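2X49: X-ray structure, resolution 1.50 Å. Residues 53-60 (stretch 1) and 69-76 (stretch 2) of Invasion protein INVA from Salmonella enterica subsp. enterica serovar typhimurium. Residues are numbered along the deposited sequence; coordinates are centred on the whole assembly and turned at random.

Stretch 1, residues 53-60: GLDDNSIV
Stretch 2 (69-76) EQFTVYFD

Two strands of one chain, S58-V60 and E69-T72, run antiparallel, their axes 159° apart in N-to-C direction and 4.6 Å apart at closest approach. The register is fixed by the CA-CA distances: V60 with Q70 at 4.3 Å, I59 with F71 at 5.1 Å and S58 with T72 at 4.6 Å. The wider middle spacing belongs to the hydrogen-bonded pair, the narrower ones to non-hydrogen-bonded pairs. Together the stretches bury 568 Å², both sides summed.

E69, the first residue of stretch 2, is already extended (phi/psi -156/146), in a strand that begins earlier in the chain. Its contribution is backbone: E69 O lies 3.5 Å from V60 CA in a CA-H...O contact. The side chain (chi1 -94°, between wells; chi2 m) stays 6.5 Å from stretch 1, and E69 OE1 accepts a weak bond from Q70 N at 3.3 Å.

Q70 (-113/128) shares a sheet face with V60 and S58. With chi1 and chi2 both t, its extended chain lies along that face: Q70 OE1 is 3.7 Å from V60 CG2, and Q70 NE2 is 4.0 Å from S58 CB. An exposed amide thus covers the buried V60 (chi1 t) with its aliphatic length while keeping a polar end.

F71 (-108/145) carries the central bonds. F71 N donates to I59 O at 2.7 Å (165°), and I59 N donates to F71 O at 2.9 Å (162°), a near-linear pair closing the narrow ring of the ladder. CA-H...O contacts flank it, Q70 CA to I59 O at 3.4 Å and S58 CA to F71 O at 3.4 Å. The buried F71 ring (chi1 m, chi2 -93°) projects on the same face as I59 (chi1 m, chi2 m), a fitting place for two apolar side chains.

T72 (-108/120) turns its side chain (chi1 m) to the S58 face, and T72 CA lies 3.3 Å from N57 O. That oxygen's principal partner is the next residue: V73 N donates to N57 O at 2.9 Å (149°), extending the ladder beyond the strands. V73 (-128/117, chi1 t) is buried, its CB directed sideways.

N57 (-132/30) is covered more than any other residue, by 110 Å². It is the third residue of a type I turn, D55 to S58, in which D55 OD1 (D55 chi1 p) accepts from N57 N at 2.8 Å and from S58 OG at 2.6 Å, with S58 chi1 m.

Y74 (-87/90, chi1 m, chi2 -86°) points its CB away, but its ring returns: N57 CB sits over one face, 4.3 Å from the centroid and 26° off the normal.

F75 (-56/-31) gives a weak bond from F75 N to N57 OD1 at 3.4 Å. Its ring (chi1 m, chi2 -75°) meets I59 CD1 at its edge, 4.0 Å from F75 CZ, while D56 O approaches F75 CD2 at 3.5 Å.

D76 (-97/2, chi1 m) connects through water 1, which accepts from D76 N at 2.9 Å and donates to N57 OD1 at 2.8 Å.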

# COMPACT_ATOMS: atom_id res chain seq x y z
N GLY A 53 14.81 10.74 -22.96
CA GLY A 53 14.89 11.96 -22.16
C GLY A 53 14.98 11.86 -20.66
O GLY A 53 15.05 12.87 -19.95
N LEU A 54 14.97 10.64 -20.15
CA LEU A 54 15.09 10.43 -18.70
C LEU A 54 16.43 10.84 -18.19
O LEU A 54 17.44 10.49 -18.79
CB LEU A 54 14.85 8.97 -18.29
CG LEU A 54 13.45 8.39 -18.48
CD1 LEU A 54 13.44 6.93 -17.99
CD2 LEU A 54 12.42 9.21 -17.73
N ASP A 55 16.43 11.56 -17.05
CA ASP A 55 17.68 11.82 -16.31
C ASP A 55 18.13 10.55 -15.64
O ASP A 55 17.52 9.49 -15.78
CB ASP A 55 17.62 12.98 -15.30
CG ASP A 55 16.81 12.71 -14.03
OD1 ASP A 55 16.57 11.54 -13.63
OD2 ASP A 55 16.46 13.73 -13.40
N ASP A 56 19.27 10.65 -14.99
CA ASP A 56 19.94 9.41 -14.51
C ASP A 56 19.27 8.75 -13.29
O ASP A 56 19.64 7.68 -12.82
CB ASP A 56 21.41 9.68 -14.11
CG ASP A 56 22.36 9.88 -15.31
OD1 ASP A 56 22.01 9.57 -16.47
OD2 ASP A 56 23.49 10.32 -15.04
N ASN A 57 18.25 9.44 -12.78
CA ASN A 57 17.65 9.09 -11.48
C ASN A 57 16.12 9.03 -11.54
O ASN A 57 15.42 9.36 -10.60
CB ASN A 57 18.12 10.10 -10.41
CG ASN A 57 19.64 10.09 -10.23
OD1 ASN A 57 20.16 8.95 -9.78
ND2 ASN A 57 20.32 11.08 -10.51
N SER A 58 15.66 8.69 -12.72
CA SER A 58 14.18 8.59 -12.96
C SER A 58 13.78 7.24 -13.53
O SER A 58 14.48 6.65 -14.35
CB SER A 58 13.75 9.71 -13.95
OG SER A 58 14.02 10.99 -13.44
N ILE A 59 12.59 6.79 -13.15
CA ILE A 59 11.99 5.52 -13.64
C ILE A 59 10.52 5.76 -13.89
O ILE A 59 9.90 6.48 -13.13
CB ILE A 59 12.11 4.36 -12.59
CG1 ILE A 59 13.60 4.04 -12.29
CG2 ILE A 59 11.38 3.12 -13.08
CD1 ILE A 59 14.26 3.10 -13.26
N VAL A 60 10.00 5.26 -14.99
CA VAL A 60 8.55 5.26 -15.24
C VAL A 60 7.94 3.88 -15.33
O VAL A 60 8.41 2.96 -15.98
CB VAL A 60 8.20 6.00 -16.58
CG1 VAL A 60 6.65 6.26 -16.76
CG2 VAL A 60 8.93 7.31 -16.68
N GLU A 69 2.96 6.03 -13.23
CA GLU A 69 3.76 6.86 -12.30
C GLU A 69 5.18 7.00 -12.75
O GLU A 69 5.76 6.09 -13.31
CB GLU A 69 3.80 6.19 -10.92
CG GLU A 69 2.76 6.65 -9.92
CD GLU A 69 2.84 8.13 -9.64
OE1 GLU A 69 3.95 8.70 -9.78
OE2 GLU A 69 1.80 8.73 -9.28
N GLN A 70 5.73 8.16 -12.46
CA GLN A 70 7.17 8.39 -12.64
C GLN A 70 7.75 8.58 -11.25
O GLN A 70 7.29 9.45 -10.47
CB GLN A 70 7.43 9.61 -13.53
CG GLN A 70 8.93 9.86 -13.84
CD GLN A 70 9.18 10.83 -15.02
OE1 GLN A 70 8.40 10.90 -15.97
NE2 GLN A 70 10.29 11.56 -14.95
N PHE A 71 8.79 7.79 -11.01
CA PHE A 71 9.52 7.76 -9.74
C PHE A 71 10.89 8.41 -9.88
O PHE A 71 11.57 8.30 -10.88
CB PHE A 71 9.75 6.31 -9.26
CG PHE A 71 8.49 5.47 -9.16
CD1 PHE A 71 7.80 5.37 -7.95
CD2 PHE A 71 8.00 4.79 -10.23
CE1 PHE A 71 6.67 4.57 -7.78
CE2 PHE A 71 6.83 4.01 -10.10
CZ PHE A 71 6.14 3.93 -8.89
N THR A 72 11.30 9.07 -8.83
CA THR A 72 12.67 9.56 -8.71
C THR A 72 13.42 8.72 -7.67
O THR A 72 12.98 8.60 -6.56
CB THR A 72 12.63 11.01 -8.24
OG1 THR A 72 11.94 11.79 -9.24
CG2 THR A 72 14.01 11.58 -7.91
N VAL A 73 14.48 8.07 -8.12
CA VAL A 73 15.31 7.23 -7.30
C VAL A 73 16.75 7.69 -7.48
O VAL A 73 17.26 7.61 -8.58
CB VAL A 73 15.21 5.73 -7.73
CG1 VAL A 73 16.20 4.84 -6.93
CG2 VAL A 73 13.79 5.20 -7.59
N TYR A 74 17.38 8.18 -6.42
CA TYR A 74 18.81 8.59 -6.47
C TYR A 74 19.66 7.37 -6.19
O TYR A 74 20.07 7.08 -5.07
CB TYR A 74 19.11 9.81 -5.55
CG TYR A 74 18.53 11.09 -6.12
CD1 TYR A 74 19.22 11.85 -7.06
CD2 TYR A 74 17.26 11.54 -5.76
CE1 TYR A 74 18.70 12.93 -7.63
CE2 TYR A 74 16.72 12.64 -6.31
CZ TYR A 74 17.44 13.36 -7.24
OH TYR A 74 16.92 14.48 -7.84
N PHE A 75 19.99 6.69 -7.27
CA PHE A 75 20.67 5.39 -7.25
C PHE A 75 21.98 5.38 -6.48
O PHE A 75 22.37 4.37 -5.88
CB PHE A 75 20.93 4.84 -8.66
CG PHE A 75 19.68 4.45 -9.40
CD1 PHE A 75 19.02 3.30 -9.06
CD2 PHE A 75 19.12 5.28 -10.37
CE1 PHE A 75 17.84 2.94 -9.72
CE2 PHE A 75 17.92 4.93 -11.03
CZ PHE A 75 17.31 3.76 -10.70
N ASP A 76 22.64 6.52 -6.48
CA ASP A 76 23.98 6.65 -5.86
C ASP A 76 23.92 7.21 -4.42
O ASP A 76 24.95 7.40 -3.78
CB ASP A 76 24.91 7.49 -6.76
CG ASP A 76 24.99 6.96 -8.21
OD1 ASP A 76 24.93 5.74 -8.40
OD2 ASP A 76 25.04 7.79 -9.15
O HOH W 1 21.98 9.05 -7.62